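Local coordinates for protein putative rhamnosidase (Streptomyces avermitilis, PDB 3W5M) that hydrolyses terminal non-reducing alpha-L-rhamnose residues from plant glycosides and gum arabic, and also binds L-rhamnose through a calcium-dependent carbohydrate-binding module, at residues 164-169 / 242-247; 170-175 / 209-214. All coordinates share one frame; numbering follows the deposited sequence.

Interaction 1. Residues 164-169 / 242-247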
loop_
_atom_site.group_PDB
_atom_site.type_symbol
_atom_site.label_atom_id
_atom_site.label_comp_id
_atom_site.label_asym_id
_atom_site.label_seq_id
_atom_site.Cartn_x
_atom_site.Cartn_y
_atom_site.Cartn_z
ATOM N N ASP A 164 -11.283 27.793 41.306
ATOM C CA ASP A 164 -12.248 27.088 42.136
ATOM C C ASP A 164 -13.137 26.278 41.186
ATOM O O ASP A 164 -13.929 26.833 40.421
ATOM C CB ASP A 164 -13.071 28.103 42.945
ATOM C CG ASP A 164 -13.888 27.460 44.062
ATOM O OD1 ASP A 164 -13.927 26.224 44.167
ATOM O OD2 ASP A 164 -14.502 28.208 44.857
ATOM N N LEU A 165 -12.982 24.962 41.218
ATOM C CA LEU A 165 -13.689 24.089 40.272
ATOM C C LEU A 165 -14.977 23.545 40.892
ATOM O O LEU A 165 -15.047 23.402 42.107
ATOM C CB LEU A 165 -12.775 22.942 39.835
ATOM C CG LEU A 165 -11.403 23.360 39.274
ATOM C CD1 LEU A 165 -10.672 22.139 38.751
ATOM C CD2 LEU A 165 -11.560 24.406 38.167
ATOM N N PRO A 166 -15.992 23.218 40.049
ATOM C CA PRO A 166 -17.292 22.832 40.602
ATOM C C PRO A 166 -17.296 21.429 41.194
ATOM O O PRO A 166 -16.343 20.641 41.015
ATOM C CB PRO A 166 -18.228 22.896 39.384
ATOM C CG PRO A 166 -17.340 22.673 38.207
ATOM C CD PRO A 166 -16.003 23.263 38.571
ATOM N N ASP A 167 -18.368 21.120 41.911
ATOM C CA ASP A 167 -18.575 19.787 42.442
ATOM C C ASP A 167 -18.953 18.768 41.371
ATOM O O ASP A 167 -19.413 19.133 40.279
ATOM C CB ASP A 167 -19.683 19.827 43.502
ATOM C CG ASP A 167 -19.334 20.710 44.686
ATOM O OD1 ASP A 167 -18.153 20.783 45.075
ATOM O OD2 ASP A 167 -20.248 21.335 45.247
ATOM N N ASP A 168 -18.763 17.483 41.691
ATOM C CA ASP A 168 -19.261 16.377 40.860
ATOM C C ASP A 168 -18.677 16.358 39.453
ATOM O O ASP A 168 -19.391 16.174 38.473
ATOM C CB ASP A 168 -20.793 16.382 40.810
ATOM C CG ASP A 168 -21.420 16.098 42.171
ATOM O OD1 ASP A 168 -20.805 15.365 42.992
ATOM O OD2 ASP A 168 -22.521 16.626 42.429
ATOM N N ILE A 169 -17.369 16.535 39.374
ATOM C CA ILE A 169 -16.655 16.510 38.121
ATOM C C ILE A 169 -16.600 15.068 37.628
ATOM O O ILE A 169 -16.105 14.189 38.339
ATOM C CB ILE A 169 -15.223 17.060 38.297
ATOM C CG1 ILE A 169 -15.255 18.568 38.534
ATOM C CG2 ILE A 169 -14.361 16.728 37.084
ATOM C CD1 ILE A 169 -13.953 19.138 39.084
ATOM N N LEU A 242 -13.990 21.180 32.244
ATOM C CA LEU A 242 -14.471 20.296 33.289
ATOM C C LEU A 242 -15.899 19.909 32.946
ATOM O O LEU A 242 -16.766 20.783 32.789
ATOM C CB LEU A 242 -14.435 21.000 34.644
ATOM C CG LEU A 242 -13.132 21.535 35.256
ATOM C CD1 LEU A 242 -11.995 20.534 35.062
ATOM C CD2 LEU A 242 -12.748 22.933 34.752
ATOM N N THR A 243 -16.138 18.610 32.810
ATOM C CA THR A 243 -17.480 18.108 32.539
ATOM C C THR A 243 -18.145 17.645 33.843
ATOM O O THR A 243 -17.540 16.919 34.630
ATOM C CB THR A 243 -17.438 16.964 31.520
ATOM O OG1 THR A 243 -16.770 17.423 30.337
ATOM C CG2 THR A 243 -18.854 16.479 31.167
ATOM N N THR A 244 -19.359 18.137 34.069
ATOM C CA THR A 244 -20.262 17.689 35.132
ATOM C C THR A 244 -21.620 17.378 34.468
ATOM O O THR A 244 -21.829 17.731 33.296
ATOM C CB THR A 244 -20.435 18.755 36.257
ATOM O OG1 THR A 244 -21.215 19.856 35.780
ATOM C CG2 THR A 244 -19.080 19.284 36.764
ATOM N N ALA A 245 -22.534 16.731 35.195
ATOM C CA ALA A 245 -23.862 16.393 34.644
ATOM C C ALA A 245 -24.672 17.630 34.198
ATOM O O ALA A 245 -25.556 17.525 33.342
ATOM C CB ALA A 245 -24.662 15.539 35.624
ATOM N N SER A 246 -24.346 18.792 34.773
ATOM C CA SER A 246 -24.982 20.062 34.421
ATOM C C SER A 246 -24.153 20.885 33.418
ATOM O O SER A 246 -24.096 22.117 33.515
ATOM C CB SER A 246 -25.275 20.875 35.692
ATOM O OG SER A 246 -24.129 20.970 36.524
ATOM N N GLY A 247 -23.519 20.200 32.464
ATOM C CA GLY A 247 -22.766 20.850 31.393
ATOM C C GLY A 247 -21.261 21.002 31.606
ATOM O O GLY A 247 -20.673 20.368 32.482
HETATM O O HOH W 1 -22.151 15.721 37.549
#
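L165 meets L242 through one methyl group from each residue, CD2 of L165 lying 3.9 Å from CD2 of L242, and the two side chains cross at about a right angle. In L165, chi1 of -54° places CG anti to the carbonyl carbon, and from CG the CD2 branch reaches L242. Both leucines are buried, and V215 and N220 also pack on L165. At P166 the chain has left strand 156-165; the ring offers CG to the methyl CG2 of T244, 4.1 Å away, and the two side chains cross obliquely. D167 directs its CB away from 242-247 and contributes its backbone instead, with its carbonyl O 3.5 Å from T244 CG2. The carbonyl O of D168 comes 3.6 Å from CB of the same threonine. T244 therefore fits its methyl group against the proline ring and two successive carbonyl oxygens. D168 O also accepts a hydrogen bond from a water at 2.9 Å, and this water accepts one from A245 N, a bridge between segments that share no direct hydrogen bond. I169 closes the approach with its backbone, CA lying 3.6 Å from the carbonyl O of T243, and its CG2 stands 4.0 Å from the same oxygen. T244 presents its other branch to its own segment: with chi1 at 72°, OG1 sits between the backbone N and the carbonyl carbon and shares a hydrogen bond with OG of S246, a poorly ordered residue. T244 to G247 forms a type I beta turn, in which T244 N donates to G247 O. The contact thus sets the connection from strand 156-165 to strand 171-179 against a beta hairpin, at one end of the beta-sandwich of the CBM67 module.

Interaction 2. Residues 170-175 / 209-214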
loop_
_atom_site.group_PDB
_atom_site.type_symbol
_atom_site.label_atom_id
_atom_site.label_comp_id
_atom_site.label_asym_id
_atom_site.label_seq_id
_atom_site.Cartn_x
_atom_site.Cartn_y
_atom_site.Cartn_z
ATOM N N THR A 170 -17.097 14.825 36.418
ATOM C CA THR A 170 -17.001 13.485 35.816
ATOM C C THR A 170 -15.885 13.361 34.759
ATOM O O THR A 170 -15.497 12.256 34.390
ATOM C CB THR A 170 -18.345 13.020 35.207
ATOM O OG1 THR A 170 -18.786 13.967 34.230
ATOM C CG2 THR A 170 -19.425 12.895 36.288
ATOM N N GLY A 171 -15.371 14.487 34.275
ATOM C CA GLY A 171 -14.336 14.458 33.231
ATOM C C GLY A 171 -13.575 15.767 33.186
ATOM O O GLY A 171 -14.133 16.815 33.528
ATOM N N ALA A 172 -12.300 15.710 32.795
ATOM C CA ALA A 172 -11.479 16.920 32.710
ATOM C C ALA A 172 -10.451 16.749 31.617
ATOM O O ALA A 172 -9.755 15.734 31.563
ATOM C CB ALA A 172 -10.794 17.221 34.042
ATOM N N THR A 173 -10.355 17.736 30.735
ATOM C CA THR A 173 -9.338 17.701 29.673
ATOM C C THR A 173 -8.625 19.031 29.601
ATOM O O THR A 173 -9.223 20.082 29.869
ATOM C CB THR A 173 -9.917 17.410 28.276
ATOM O OG1 THR A 173 -10.843 18.463 27.913
ATOM C CG2 THR A 173 -10.602 16.029 28.234
ATOM N N LEU A 174 -7.342 18.965 29.266
ATOM C CA LEU A 174 -6.544 20.163 29.052
ATOM C C LEU A 174 -6.028 20.183 27.624
ATOM O O LEU A 174 -5.368 19.239 27.196
ATOM C CB LEU A 174 -5.367 20.207 30.038
ATOM C CG LEU A 174 -4.411 21.396 29.865
ATOM C CD1 LEU A 174 -5.083 22.710 30.226
ATOM C CD2 LEU A 174 -3.137 21.201 30.697
ATOM N N ALA A 175 -6.343 21.247 26.882
ATOM C CA ALA A 175 -5.755 21.451 25.555
ATOM C C ALA A 175 -4.773 22.623 25.731
ATOM O O ALA A 175 -5.098 23.609 26.377
ATOM C CB ALA A 175 -6.829 21.818 24.544
ATOM N N ILE A 209 -4.845 16.539 26.785
ATOM C CA ILE A 209 -4.438 15.619 27.866
ATOM C C ILE A 209 -5.633 15.391 28.784
ATOM O O ILE A 209 -6.274 16.347 29.199
ATOM C CB ILE A 209 -3.294 16.200 28.740
ATOM C CG1 ILE A 209 -2.102 16.668 27.891
ATOM C CG2 ILE A 209 -2.820 15.167 29.780
ATOM C CD1 ILE A 209 -2.057 18.172 27.693
ATOM N N ASP A 210 -5.945 14.135 29.095
ATOM C CA ASP A 210 -6.936 13.873 30.135
ATOM C C ASP A 210 -6.290 14.147 31.494
ATOM O O ASP A 210 -5.244 13.601 31.782
ATOM C CB ASP A 210 -7.465 12.427 30.067
ATOM C CG ASP A 210 -8.665 12.198 31.000
ATOM O OD1 ASP A 210 -8.522 12.364 32.233
ATOM O OD2 ASP A 210 -9.767 11.872 30.504
ATOM N N VAL A 211 -6.929 14.977 32.323
ATOM C CA VAL A 211 -6.379 15.383 33.630
ATOM C C VAL A 211 -7.329 15.096 34.791
ATOM O O VAL A 211 -7.183 15.669 35.875
ATOM C CB VAL A 211 -5.984 16.894 33.669
ATOM C CG1 VAL A 211 -4.795 17.154 32.755
ATOM C CG2 VAL A 211 -7.160 17.790 33.282
ATOM N N LEU A 212 -8.298 14.212 34.571
ATOM C CA LEU A 212 -9.238 13.870 35.635
ATOM C C LEU A 212 -8.516 13.370 36.904
ATOM O O LEU A 212 -8.950 13.685 38.023
ATOM C CB LEU A 212 -10.284 12.866 35.146
ATOM C CG LEU A 212 -11.349 12.381 36.148
ATOM C CD1 LEU A 212 -12.290 13.503 36.536
ATOM C CD2 LEU A 212 -12.133 11.213 35.555
ATOM N N ASP A 213 -7.425 12.616 36.728
ATOM C CA ASP A 213 -6.619 12.057 37.845
ATOM C C ASP A 213 -5.845 13.085 38.675
ATOM O O ASP A 213 -5.217 12.715 39.674
ATOM C CB ASP A 213 -5.640 10.976 37.342
ATOM C CG ASP A 213 -4.678 11.506 36.265
ATOM O OD1 ASP A 213 -5.016 12.531 35.626
ATOM O OD2 ASP A 213 -3.597 10.908 36.032
ATOM N N HIS A 214 -5.879 14.362 38.271
ATOM C CA HIS A 214 -5.186 15.444 39.002
ATOM C C HIS A 214 -6.071 16.618 39.423
ATOM O O HIS A 214 -5.624 17.460 40.187
ATOM C CB HIS A 214 -3.978 15.974 38.220
ATOM C CG HIS A 214 -2.849 15.001 38.137
ATOM N ND1 HIS A 214 -1.953 14.815 39.168
ATOM C CD2 HIS A 214 -2.486 14.140 37.159
ATOM C CE1 HIS A 214 -1.078 13.885 38.824
ATOM N NE2 HIS A 214 -1.386 13.452 37.614
HETATM O O HOH W 2 -11.878 12.984 31.611
#
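A172 CB packs against CG2 of V211 at 3.8 Å, an apolar contact at the end of the antiparallel pairing of strands 171-179 and 207-210, where V211 has just left the strand. The other branch of V211, CG1, lies 4.1 Å from L174 CB, so the valine touches both residues. Three backbone hydrogen bonds fix the register. L174 and I209 form a hydrogen-bonded pair: L174 N donates to I209 O almost straight (171° at the hydrogen) and in the carbonyl plane, and I209 N returns a bond to L174 O. One residue along each strand, T173 and D210 make the adjoining non-hydrogen-bonded pair. V211 N then reaches A172 O at 3.0 Å from 43° above the carbonyl plane. D210 has CG anti to its backbone N (chi1 -171°), and its OD1 accepts from L212 N at 3.0 Å in an Asx turn. The same L212 sends CD2 to within 3.7 Å of T170 O. OD1 thus takes the L212 N-H directly, while OD2 accepts at 2.6 Å from a water that itself accepts the A172 N-H, so one carboxylate serves two backbone donors where the ladder ends.

Interactions 1 and 2 join directly, their centres about 12 Å apart. T170 and G171 both face T243 in a classic beta bulge: T243 N lies 2.8 Å from G171 O and T243 O 2.8 Å from T170 N, both probable hydrogen bonds. Side chains continue the junction, L242 CD1 packing 3.7 Å from A172 CB and I169 CG2 3.9 Å from L212 CD1. Strand 171-179 is flanked by 207-210 and 235-244 in one antiparallel sheet, and residues 164-169 lead into it from the module's other sheet. Both contacts belong to CBM67 but lie away from its calcium and rhamnose residues, including D179 and N180, and from the catalytic site.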